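Local atomic coordinates of HTH-type transcriptional regulator TreR (Bacillus subtilis, PDB entry 2OGG), a protein that represses the trehalose (trePA) operon as an HTH-type transcriptional regulator and binds trehalose-6-phosphate, the part crystallised being its effector-binding domain. Residues V13-L18 and E39-R44; D35-V40 and Y57-H62; I52-Y57 and T133-R138. All blocks are in the same frame, centred on the assembly; numbering follows the deposited sequence.

Contact 1 of 3, residues V13-L18 and E39-R44. With SO4 (sulfate ion), chain C.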
loop_
_atom_site.group_PDB
_atom_site.type_symbol
_atom_site.label_atom_id
_atom_site.label_comp_id
_atom_site.label_asym_id
_atom_site.label_seq_id
_atom_site.Cartn_x
_atom_site.Cartn_y
_atom_site.Cartn_z
ATOM N N VAL A 13 27.055 -1.123 16.939
ATOM C CA VAL A 13 27.604 -0.770 15.637
ATOM C C VAL A 13 28.922 -1.490 15.439
ATOM O O VAL A 13 29.895 -1.201 16.121
ATOM C CB VAL A 13 27.833 0.733 15.540
ATOM C CG1 VAL A 13 28.544 1.086 14.264
ATOM C CG2 VAL A 13 26.501 1.451 15.639
ATOM N N HIS A 14 28.957 -2.425 14.492
ATOM C CA HIS A 14 30.157 -3.240 14.287
ATOM C C HIS A 14 31.072 -2.614 13.275
ATOM O O HIS A 14 32.230 -2.441 13.551
ATOM C CB HIS A 14 29.809 -4.671 13.883
ATOM C CG HIS A 14 29.091 -5.431 14.951
ATOM N ND1 HIS A 14 29.749 -6.054 15.994
ATOM C CD2 HIS A 14 27.767 -5.587 15.194
ATOM C CE1 HIS A 14 28.860 -6.585 16.814
ATOM N NE2 HIS A 14 27.652 -6.243 16.395
ATOM N N LYS A 15 30.573 -2.336 12.077
ATOM C CA LYS A 15 31.355 -1.576 11.093
ATOM C C LYS A 15 30.619 -0.279 10.831
ATOM O O LYS A 15 29.403 -0.279 10.697
ATOM C CB LYS A 15 31.457 -2.318 9.763
ATOM C CG LYS A 15 32.135 -3.647 9.825
ATOM C CD LYS A 15 32.518 -4.093 8.433
ATOM C CE LYS A 15 33.724 -5.010 8.467
ATOM N NZ LYS A 15 34.147 -5.364 7.091
ATOM N N PHE A 16 31.367 0.741 10.462
ATOM C CA PHE A 16 30.786 2.010 10.087
ATOM C C PHE A 16 31.892 2.769 9.398
ATOM O O PHE A 16 33.045 2.794 9.873
ATOM C CB PHE A 16 30.315 2.745 11.330
ATOM C CG PHE A 16 30.020 4.196 11.113
ATOM C CD1 PHE A 16 28.896 4.589 10.424
ATOM C CD2 PHE A 16 30.697 5.153 11.826
ATOM C CE1 PHE A 16 28.540 5.925 10.348
ATOM C CE2 PHE A 16 30.314 6.483 11.772
ATOM C CZ PHE A 16 29.224 6.856 11.056
ATOM N N GLY A 17 31.603 3.266 8.204
ATOM C CA GLY A 17 32.675 3.837 7.378
ATOM C C GLY A 17 32.166 4.388 6.077
ATOM O O GLY A 17 30.968 4.297 5.810
ATOM N N LEU A 18 32.999 5.232 5.471
ATOM C CA LEU A 18 32.680 5.946 4.233
ATOM C C LEU A 18 33.813 5.609 3.238
ATOM O O LEU A 18 34.962 6.027 3.409
ATOM C CB LEU A 18 32.637 7.454 4.493
ATOM C CG LEU A 18 32.386 8.371 3.280
ATOM C CD1 LEU A 18 31.008 8.124 2.690
ATOM C CD2 LEU A 18 32.545 9.864 3.609
ATOM N N GLU A 39 28.680 2.879 4.815
ATOM C CA GLU A 39 28.279 1.528 5.195
ATOM C C GLU A 39 28.103 1.436 6.705
ATOM O O GLU A 39 28.978 1.856 7.455
ATOM C CB GLU A 39 29.323 0.516 4.758
ATOM C CG GLU A 39 29.344 -0.748 5.624
ATOM C CD GLU A 39 30.250 -1.859 5.068
ATOM O OE1 GLU A 39 31.485 -1.662 5.030
ATOM O OE2 GLU A 39 29.724 -2.915 4.631
ATOM N N VAL A 40 26.959 0.955 7.161
ATOM C CA VAL A 40 26.773 0.748 8.607
ATOM C C VAL A 40 26.310 -0.686 8.853
ATOM O O VAL A 40 25.368 -1.175 8.197
ATOM C CB VAL A 40 25.702 1.675 9.178
ATOM C CG1 VAL A 40 25.652 1.561 10.715
ATOM C CG2 VAL A 40 25.942 3.118 8.721
ATOM N N ILE A 41 27.068 -1.415 9.663
ATOM C CA ILE A 41 26.672 -2.760 10.004
ATOM C C ILE A 41 26.430 -2.872 11.505
ATOM O O ILE A 41 27.330 -2.629 12.321
ATOM C CB ILE A 41 27.686 -3.781 9.491
ATOM C CG1 ILE A 41 27.659 -3.834 7.961
ATOM C CG2 ILE A 41 27.432 -5.163 10.073
ATOM C CD1 ILE A 41 28.784 -4.667 7.400
ATOM N N ARG A 42 25.216 -3.261 11.866
ATOM C CA ARG A 42 24.802 -3.301 13.274
ATOM C C ARG A 42 24.188 -4.628 13.619
ATOM O O ARG A 42 23.474 -5.207 12.798
ATOM C CB ARG A 42 23.747 -2.239 13.531
ATOM C CG ARG A 42 24.279 -0.859 13.417
ATOM C CD ARG A 42 23.191 0.197 13.492
ATOM N NE ARG A 42 22.330 0.230 12.312
ATOM C CZ ARG A 42 21.146 0.848 12.305
ATOM N NH1 ARG A 42 20.645 1.332 13.448
ATOM N NH2 ARG A 42 20.374 0.789 11.232
ATOM N N SER A 43 24.209 -4.952 14.900
ATOM C CA SER A 43 23.465 -6.102 15.378
ATOM C C SER A 43 22.524 -5.616 16.449
ATOM O O SER A 43 22.790 -4.582 17.063
ATOM C CB SER A 43 24.413 -7.173 15.951
ATOM O OG SER A 43 24.816 -6.873 17.270
ATOM N N ARG A 44 21.395 -6.309 16.619
ATOM C CA ARG A 44 20.419 -5.954 17.639
ATOM C C ARG A 44 20.383 -7.050 18.691
ATOM O O ARG A 44 20.113 -8.199 18.370
ATOM C CB ARG A 44 19.018 -5.847 17.035
ATOM C CG ARG A 44 18.926 -5.119 15.730
ATOM C CD ARG A 44 18.948 -3.627 15.963
ATOM N NE ARG A 44 18.873 -2.907 14.697
ATOM C CZ ARG A 44 18.533 -1.629 14.583
ATOM N NH1 ARG A 44 18.250 -0.915 15.667
ATOM N NH2 ARG A 44 18.474 -1.065 13.385
HETATM S S SO4 C . 16.972 2.154 12.004
HETATM O O1 SO4 C . 16.972 1.880 10.574
HETATM O O2 SO4 C . 16.068 3.240 12.329
HETATM O O3 SO4 C . 16.486 1.027 12.779
HETATM O O4 SO4 C . 18.337 2.506 12.340
#

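Contact 2 of 3, residues D35-V40 and Y57-H62. With SO4 (sulfate ion), chain D.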
loop_
_atom_site.group_PDB
_atom_site.type_symbol
_atom_site.label_atom_id
_atom_site.label_comp_id
_atom_site.label_asym_id
_atom_site.label_seq_id
_atom_site.Cartn_x
_atom_site.Cartn_y
_atom_site.Cartn_z
ATOM N N ASP A 35 31.732 6.907 -6.283
ATOM C CA ASP A 35 30.631 7.338 -5.450
ATOM C C ASP A 35 31.032 7.000 -4.029
ATOM O O ASP A 35 31.578 5.933 -3.781
ATOM C CB ASP A 35 29.363 6.558 -5.800
ATOM C CG ASP A 35 28.649 7.106 -7.027
ATOM O OD1 ASP A 35 28.566 8.357 -7.175
ATOM O OD2 ASP A 35 28.074 6.279 -7.780
ATOM N N ASP A 36 30.873 7.944 -3.117
ATOM C CA ASP A 36 31.197 7.695 -1.724
ATOM C C ASP A 36 29.954 7.150 -1.030
ATOM O O ASP A 36 28.890 7.773 -1.056
ATOM C CB ASP A 36 31.708 8.973 -1.049
ATOM C CG ASP A 36 33.198 9.208 -1.300
ATOM O OD1 ASP A 36 33.893 8.244 -1.706
ATOM O OD2 ASP A 36 33.695 10.325 -0.997
ATOM N N ILE A 37 30.096 5.975 -0.435
ATOM C CA ILE A 37 28.969 5.259 0.128
ATOM C C ILE A 37 29.209 5.071 1.616
ATOM O O ILE A 37 30.300 4.706 2.020
ATOM C CB ILE A 37 28.844 3.843 -0.521
ATOM C CG1 ILE A 37 28.523 3.966 -2.012
ATOM C CG2 ILE A 37 27.775 3.021 0.169
ATOM C CD1 ILE A 37 27.252 4.717 -2.273
ATOM N N TRP A 38 28.194 5.330 2.430
ATOM C CA TRP A 38 28.294 5.088 3.856
ATOM C C TRP A 38 27.913 3.630 4.024
ATOM O O TRP A 38 27.046 3.154 3.290
ATOM C CB TRP A 38 27.244 5.926 4.573
ATOM C CG TRP A 38 27.547 7.369 4.638
ATOM C CD1 TRP A 38 26.819 8.386 4.087
ATOM C CD2 TRP A 38 28.545 7.990 5.461
ATOM N NE1 TRP A 38 27.311 9.614 4.511
ATOM C CE2 TRP A 38 28.326 9.391 5.401
ATOM C CE3 TRP A 38 29.481 7.500 6.371
ATOM C CZ2 TRP A 38 29.071 10.289 6.144
ATOM C CZ3 TRP A 38 30.219 8.408 7.126
ATOM C CH2 TRP A 38 30.025 9.775 6.994
ATOM N N GLU A 39 28.680 2.879 4.815
ATOM C CA GLU A 39 28.279 1.528 5.195
ATOM C C GLU A 39 28.103 1.436 6.705
ATOM O O GLU A 39 28.978 1.856 7.455
ATOM C CB GLU A 39 29.323 0.516 4.758
ATOM C CG GLU A 39 29.344 -0.748 5.624
ATOM C CD GLU A 39 30.250 -1.859 5.068
ATOM O OE1 GLU A 39 31.485 -1.662 5.030
ATOM O OE2 GLU A 39 29.724 -2.915 4.631
ATOM N N VAL A 40 26.959 0.955 7.161
ATOM C CA VAL A 40 26.773 0.748 8.607
ATOM C C VAL A 40 26.310 -0.686 8.853
ATOM O O VAL A 40 25.368 -1.175 8.197
ATOM C CB VAL A 40 25.702 1.675 9.178
ATOM C CG1 VAL A 40 25.652 1.561 10.715
ATOM C CG2 VAL A 40 25.942 3.118 8.721
ATOM N N TYR A 57 23.435 0.834 3.569
ATOM C CA TYR A 57 24.342 1.434 2.595
ATOM C C TYR A 57 23.600 2.563 1.858
ATOM O O TYR A 57 22.584 2.311 1.219
ATOM C CB TYR A 57 24.737 0.383 1.557
ATOM C CG TYR A 57 25.511 -0.769 2.139
ATOM C CD1 TYR A 57 26.901 -0.720 2.244
ATOM C CD2 TYR A 57 24.870 -1.938 2.515
ATOM C CE1 TYR A 57 27.602 -1.768 2.770
ATOM C CE2 TYR A 57 25.537 -2.909 3.171
ATOM C CZ TYR A 57 26.917 -2.869 3.223
ATOM O OH TYR A 57 27.607 -3.910 3.807
ATOM N N PHE A 58 24.125 3.787 1.897
ATOM C CA PHE A 58 23.519 4.886 1.170
ATOM C C PHE A 58 24.544 5.930 0.761
ATOM O O PHE A 58 25.691 5.890 1.224
ATOM C CB PHE A 58 22.384 5.502 1.979
ATOM C CG PHE A 58 22.776 5.852 3.372
ATOM C CD1 PHE A 58 22.753 4.906 4.356
ATOM C CD2 PHE A 58 23.322 7.085 3.655
ATOM C CE1 PHE A 58 23.157 5.212 5.631
ATOM C CE2 PHE A 58 23.712 7.410 4.937
ATOM C CZ PHE A 58 23.603 6.482 5.935
ATOM N N PHE A 59 24.199 6.734 -0.248
ATOM C CA PHE A 59 25.183 7.652 -0.847
ATOM C C PHE A 59 25.427 8.852 0.061
ATOM O O PHE A 59 24.514 9.679 0.293
ATOM C CB PHE A 59 24.728 8.170 -2.218
ATOM C CG PHE A 59 24.645 7.127 -3.277
ATOM C CD1 PHE A 59 25.520 7.160 -4.357
ATOM C CD2 PHE A 59 23.552 6.272 -3.340
ATOM C CE1 PHE A 59 25.356 6.303 -5.432
ATOM C CE2 PHE A 59 23.456 5.306 -4.349
ATOM C CZ PHE A 59 24.315 5.379 -5.436
ATOM N N ARG A 60 26.705 9.152 0.219
ATOM C CA ARG A 60 27.077 10.319 0.962
ATOM C C ARG A 60 26.600 11.578 0.244
ATOM O O ARG A 60 26.333 12.587 0.868
ATOM C CB ARG A 60 28.571 10.356 1.152
ATOM C CG ARG A 60 29.085 11.724 1.543
ATOM C CD ARG A 60 30.497 11.859 1.077
ATOM N NE ARG A 60 30.909 13.240 1.118
ATOM C CZ ARG A 60 30.488 14.171 0.271
ATOM N NH1 ARG A 60 29.781 13.839 -0.806
ATOM N NH2 ARG A 60 30.911 15.414 0.428
ATOM N N LYS A 61 26.473 11.517 -1.069
ATOM C CA LYS A 61 26.107 12.714 -1.824
ATOM C C LYS A 61 24.751 13.251 -1.403
ATOM O O LYS A 61 24.561 14.439 -1.310
ATOM C CB LYS A 61 26.149 12.427 -3.318
ATOM C CG LYS A 61 25.072 13.107 -4.132
ATOM C CD LYS A 61 25.102 12.519 -5.546
ATOM C CE LYS A 61 25.458 11.013 -5.496
ATOM N NZ LYS A 61 26.065 10.517 -6.762
ATOM N N HIS A 62 23.901 12.359 -0.924
ATOM C CA HIS A 62 22.590 12.742 -0.434
ATOM C C HIS A 62 22.480 12.931 1.090
ATOM O O HIS A 62 21.672 13.762 1.548
ATOM C CB HIS A 62 21.507 11.810 -1.002
ATOM C CG HIS A 62 21.201 12.070 -2.448
ATOM N ND1 HIS A 62 21.579 11.198 -3.456
ATOM C CD2 HIS A 62 20.676 13.168 -3.064
ATOM C CE1 HIS A 62 21.288 11.746 -4.626
ATOM N NE2 HIS A 62 20.763 12.947 -4.417
HETATM S S SO4 D . 30.620 11.568 -3.829
HETATM O O1 SO4 D . 29.908 10.291 -3.930
HETATM O O2 SO4 D . 29.695 12.641 -4.212
HETATM O O3 SO4 D . 31.076 11.813 -2.450
HETATM O O4 SO4 D . 31.783 11.526 -4.723
HETATM O O HOH W 1 27.705 9.774 -2.671
#

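Contact 3 of 3, residues I52-Y57 and T133-R138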
loop_
_atom_site.group_PDB
_atom_site.type_symbol
_atom_site.label_atom_id
_atom_site.label_comp_id
_atom_site.label_asym_id
_atom_site.label_seq_id
_atom_site.Cartn_x
_atom_site.Cartn_y
_atom_site.Cartn_z
ATOM N N ILE A 52 19.511 -10.052 15.157
ATOM C CA ILE A 52 19.329 -9.437 13.856
ATOM C C ILE A 52 20.618 -8.754 13.421
ATOM O O ILE A 52 21.280 -8.086 14.221
ATOM C CB ILE A 52 18.182 -8.402 13.863
ATOM C CG1 ILE A 52 16.857 -9.091 14.177
ATOM C CG2 ILE A 52 18.059 -7.732 12.478
ATOM C CD1 ILE A 52 15.973 -8.308 15.122
ATOM N N LEU A 53 20.954 -8.867 12.145
ATOM C CA LEU A 53 22.102 -8.128 11.645
ATOM C C LEU A 53 21.627 -7.161 10.589
ATOM O O LEU A 53 20.918 -7.559 9.671
ATOM C CB LEU A 53 23.168 -9.063 11.091
ATOM C CG LEU A 53 24.399 -8.256 10.707
ATOM C CD1 LEU A 53 25.209 -7.933 11.951
ATOM C CD2 LEU A 53 25.233 -8.922 9.594
ATOM N N ASP A 54 21.798 -5.866 10.854
ATOM C CA ASP A 54 21.281 -4.822 9.967
ATOM C C ASP A 54 22.415 -4.175 9.179
ATOM O O ASP A 54 23.362 -3.653 9.763
ATOM C CB ASP A 54 20.559 -3.760 10.781
ATOM C CG ASP A 54 19.131 -4.163 11.133
ATOM O OD1 ASP A 54 18.452 -4.734 10.246
ATOM O OD2 ASP A 54 18.645 -3.825 12.251
ATOM N N LYS A 55 22.381 -4.306 7.865
ATOM C CA LYS A 55 23.385 -3.641 7.015
ATOM C C LYS A 55 22.767 -2.507 6.196
ATOM O O LYS A 55 21.760 -2.711 5.521
ATOM C CB LYS A 55 24.060 -4.680 6.120
ATOM C CG LYS A 55 24.723 -5.790 6.938
ATOM C CD LYS A 55 25.014 -7.059 6.142
ATOM C CE LYS A 55 26.177 -6.834 5.183
ATOM N NZ LYS A 55 26.742 -8.098 4.659
ATOM N N ASP A 56 23.174 -1.273 6.458
ATOM C CA ASP A 56 22.695 -0.170 5.632
ATOM C C ASP A 56 23.819 0.353 4.748
ATOM O O ASP A 56 24.890 0.642 5.271
ATOM C CB ASP A 56 22.137 0.971 6.494
ATOM C CG ASP A 56 20.691 0.724 6.948
ATOM O OD1 ASP A 56 19.789 1.055 6.145
ATOM O OD2 ASP A 56 20.447 0.260 8.111
ATOM N N TYR A 57 23.435 0.834 3.569
ATOM C CA TYR A 57 24.342 1.434 2.595
ATOM C C TYR A 57 23.600 2.563 1.858
ATOM O O TYR A 57 22.584 2.311 1.219
ATOM C CB TYR A 57 24.737 0.383 1.557
ATOM C CG TYR A 57 25.511 -0.769 2.139
ATOM C CD1 TYR A 57 26.901 -0.720 2.244
ATOM C CD2 TYR A 57 24.870 -1.938 2.515
ATOM C CE1 TYR A 57 27.602 -1.768 2.770
ATOM C CE2 TYR A 57 25.537 -2.909 3.171
ATOM C CZ TYR A 57 26.917 -2.869 3.223
ATOM O OH TYR A 57 27.607 -3.910 3.807
ATOM N N THR A 133 19.207 -1.598 2.136
ATOM C CA THR A 133 19.247 -2.189 3.462
ATOM C C THR A 133 19.064 -3.694 3.376
ATOM O O THR A 133 18.377 -4.196 2.493
ATOM C CB THR A 133 18.162 -1.577 4.336
ATOM O OG1 THR A 133 18.299 -0.154 4.293
ATOM C CG2 THR A 133 18.293 -2.024 5.791
ATOM N N GLU A 134 19.835 -4.404 4.172
ATOM C CA GLU A 134 19.794 -5.862 4.222
ATOM C C GLU A 134 19.707 -6.266 5.687
ATOM O O GLU A 134 20.582 -5.910 6.480
ATOM C CB GLU A 134 21.054 -6.478 3.616
ATOM C CG GLU A 134 21.040 -7.986 3.740
ATOM C CD GLU A 134 22.321 -8.656 3.285
ATOM O OE1 GLU A 134 22.896 -8.234 2.257
ATOM O OE2 GLU A 134 22.656 -9.716 3.863
ATOM N N SER A 135 18.542 -6.771 6.079
ATOM C CA SER A 135 18.252 -7.027 7.484
ATOM C C SER A 135 18.102 -8.516 7.686
ATOM O O SER A 135 17.265 -9.145 7.048
ATOM C CB SER A 135 16.952 -6.332 7.858
ATOM O OG SER A 135 16.823 -6.219 9.256
ATOM N N ARG A 136 19.037 -9.107 8.412
ATOM C CA ARG A 136 19.101 -10.566 8.529
ATOM C C ARG A 136 18.620 -11.033 9.904
ATOM O O ARG A 136 19.231 -10.686 10.933
ATOM C CB ARG A 136 20.536 -11.031 8.277
ATOM C CG ARG A 136 21.132 -10.398 7.031
ATOM C CD ARG A 136 22.550 -10.881 6.737
ATOM N NE ARG A 136 22.613 -12.313 6.464
ATOM C CZ ARG A 136 22.508 -12.858 5.252
ATOM N NH1 ARG A 136 22.285 -12.083 4.197
ATOM N NH2 ARG A 136 22.617 -14.181 5.098
ATOM N N HIS A 137 17.521 -11.794 9.924
ATOM C CA HIS A 137 16.955 -12.294 11.170
ATOM C C HIS A 137 17.166 -13.771 11.365
ATOM O O HIS A 137 16.882 -14.560 10.475
ATOM C CB HIS A 137 15.454 -12.076 11.180
ATOM C CG HIS A 137 15.049 -10.650 11.007
ATOM N ND1 HIS A 137 15.130 -9.999 9.795
ATOM C CD2 HIS A 137 14.512 -9.763 11.879
ATOM C CE1 HIS A 137 14.683 -8.761 9.933
ATOM N NE2 HIS A 137 14.277 -8.602 11.180
ATOM N N ARG A 138 17.469 -14.153 12.599
ATOM C CA ARG A 138 17.301 -15.517 13.038
ATOM C C ARG A 138 15.819 -15.921 12.928
ATOM O O ARG A 138 14.920 -15.131 13.233
ATOM C CB ARG A 138 17.747 -15.609 14.481
ATOM C CG ARG A 138 18.267 -16.985 14.879
ATOM C CD ARG A 138 18.891 -16.883 16.248
ATOM N NE ARG A 138 17.891 -16.825 17.315
ATOM C CZ ARG A 138 18.180 -16.910 18.613
ATOM N NH1 ARG A 138 19.446 -17.039 19.017
ATOM N NH2 ARG A 138 17.210 -16.808 19.512
#

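Contact 1 of 3, residues V13-L18 and E39-R44
His14 and Lys15 both turn their backbone N-H groups on Ile41 O, the mark of a classic beta bulge in the antiparallel pairing of these two strands. His14 N lies 2.7 Å from Ile41 O and Lys15 N 3.3 Å from it, so one carbonyl oxygen takes two donors. The return bond is almost straight: Ile41 N reaches Lys15 O at 2.8 Å with 178° at the hydrogen. Gly17 and Glu39 then bond through both backbone groups.

The firm side of the contact carries Val13, Phe16, Val40 and Arg42. Phe16 CG stands anti to the backbone N (chi1 165°), and the ring lies alongside Val40, whose CG2 meets the ring edge at CD1, 3.7 Å away. Cys71 of helix 68-71 and Ile75 of helix 75-83 cover this layer. The other face is looser toward solvent: exposed Lys15 runs beside buried Ile41, touching it with CD at 3.9 Å from Ile41 CD1. At the bulge, the ring of partly exposed His14 lies edge-on to Ser43, its NE2 hydrogen-bonded to Ser43 OG at 3.0 Å; His50 ND1 is a second partner of that hydroxyl.

Arg42 and Arg44 carry the polar end of the covered face. The Arg42 guanidinium presents its edge to a sulfate, probably from the crystallisation liquor, with NH1 2.8 Å from sulfate O4 and NH2 bonded to the same oxygen, while Arg44 NH2 holds sulfate O3 at 2.9 Å. Ser74 OG and the backbone N of Ile75 and Tyr76, at the start of helix 75-83, complete the grip. Two arginines facing a helix N-terminus make an anion site in the UTRA domain, which could mark the place of the phosphate of trehalose-6-phosphate.

Contact 2 of 3, residues D35-V40 and Y57-H62
Asp36 and Arg60 close the end of this strand pair around a sulfate and a water rather than through side-chain pairing. Arg60 N donates to Asp36 O at 2.9 Å, and the same carbonyl takes a hydrogen bond from the water, which links Lys61 N to sulfate O1. Asp36 N points straight at that oxygen (2.7 Å, 176°), and Arg60 NH1 comes to 2.9 Å from sulfate O3. Beside it, Lys61 NZ forms a salt bridge with Asp35 OD1, its hydrogen bond weak, while Asp35 OD2 takes the backbone N of Asn32.

Further in, packing on aromatic rings takes over. Phe58 CG sits between backbone N and carbonyl carbon (chi1 51°), and Trp38 CB rests over one face of its ring, 4.0 Å from the centroid. On the opposite face of the sheet Ile37 CD1 packs over the Phe59 ring, with helix 23-29 supplying Leu29. Glu39 extends beside the Tyr57 ring and accepts from Tyr57 OH at OE2; the modelled 2.5 Å is doubtfully short.

This sulfate, distinct from the one at Arg42 and Arg44, probably came from the crystallisation liquor. Its surroundings suggest that an anion can be accommodated here despite the nearby Asp36 carboxylate, the rings packed behind it.

Contact 3 of 3, residues I52-Y57 and T133-R138
Leu53 with Arg136 and Lys55 with Glu134 are the hydrogen-bonded pairs joining the two central strands of the six-stranded antiparallel sheet of the UTRA domain. Each pair has two N-H to O bonds; Arg136 N meets Leu53 O at 2.7 Å and Lys55 N meets Glu134 O at 2.8 Å. In the non-hydrogen-bonded pairs between and beside them, CA-H groups fill in, as where Ile52 CA comes 3.2 Å from Arg136 O.

Side-chain hydrogen bonds run along the face of Asp54, Asp56, Thr133 and Ser135. Thr133 OG1, anti to its carbonyl carbon (chi1 -53°), donates to Asp56 OD1 at 2.7 Å, arriving 43° out of the carboxylate plane. Gln131 NE2 also bonds that oxygen. Ser135 OG, anti to the backbone N, donates to Asp54 OD1, although the modelled separation is doubtfully short. The other carboxylate oxygens form salt bridges, Asp54 OD2 with Arg44 NE and Asp56 OD2 with Arg42 NH2. Thr133 thus probably helps to position Asp56, and Ser135 perhaps Asp54, behind the arginines of the sulfate site.

Charge dominates the reverse face. Arg136 forms a salt bridge through NH1 with Glu134 OE2, modelled doubtfully short, while Glu97 and Asp103 provide further carboxylates. Lys55 NZ stays 4.5 Å from Glu134 OE2 and makes its salt bridge with Glu102 of helix 101-106 instead. These acids and bases probably offset one another's charge. Leu53 packs among them against the same helix.

At the end of the pairing Ile52 makes a CH-pi contact with His137, the two side chains lying side by side. Ile52 CG1 lies 3.4 Å from His137 CD2, and Ile52 CG2 sits over one face of the imidazole, 4.2 Å from its centroid.

Overall arrangement
The three contacts step across one six-stranded antiparallel sheet in the order 11-19, 37-46, 49-59, 129-138. Contact 1 joins the first two strands, contact 2 the ends of the hairpin 37-46/49-59, and contact 3 the central pair. Contacts 1 and 2 share Glu39 and Val40 with centres about 12 Å apart; contacts 2 and 3 share Tyr57 at about 16 Å. Along the chain contact 1 closes before contact 3 opens, whereas contacts 2 and 3 interleave. Contacts 1 and 3, about 10 Å apart, are tied by the Arg44-Asp54 and Arg42-Asp56 salt bridges, so the sulfate-binding arginines are braced from the middle of the sheet.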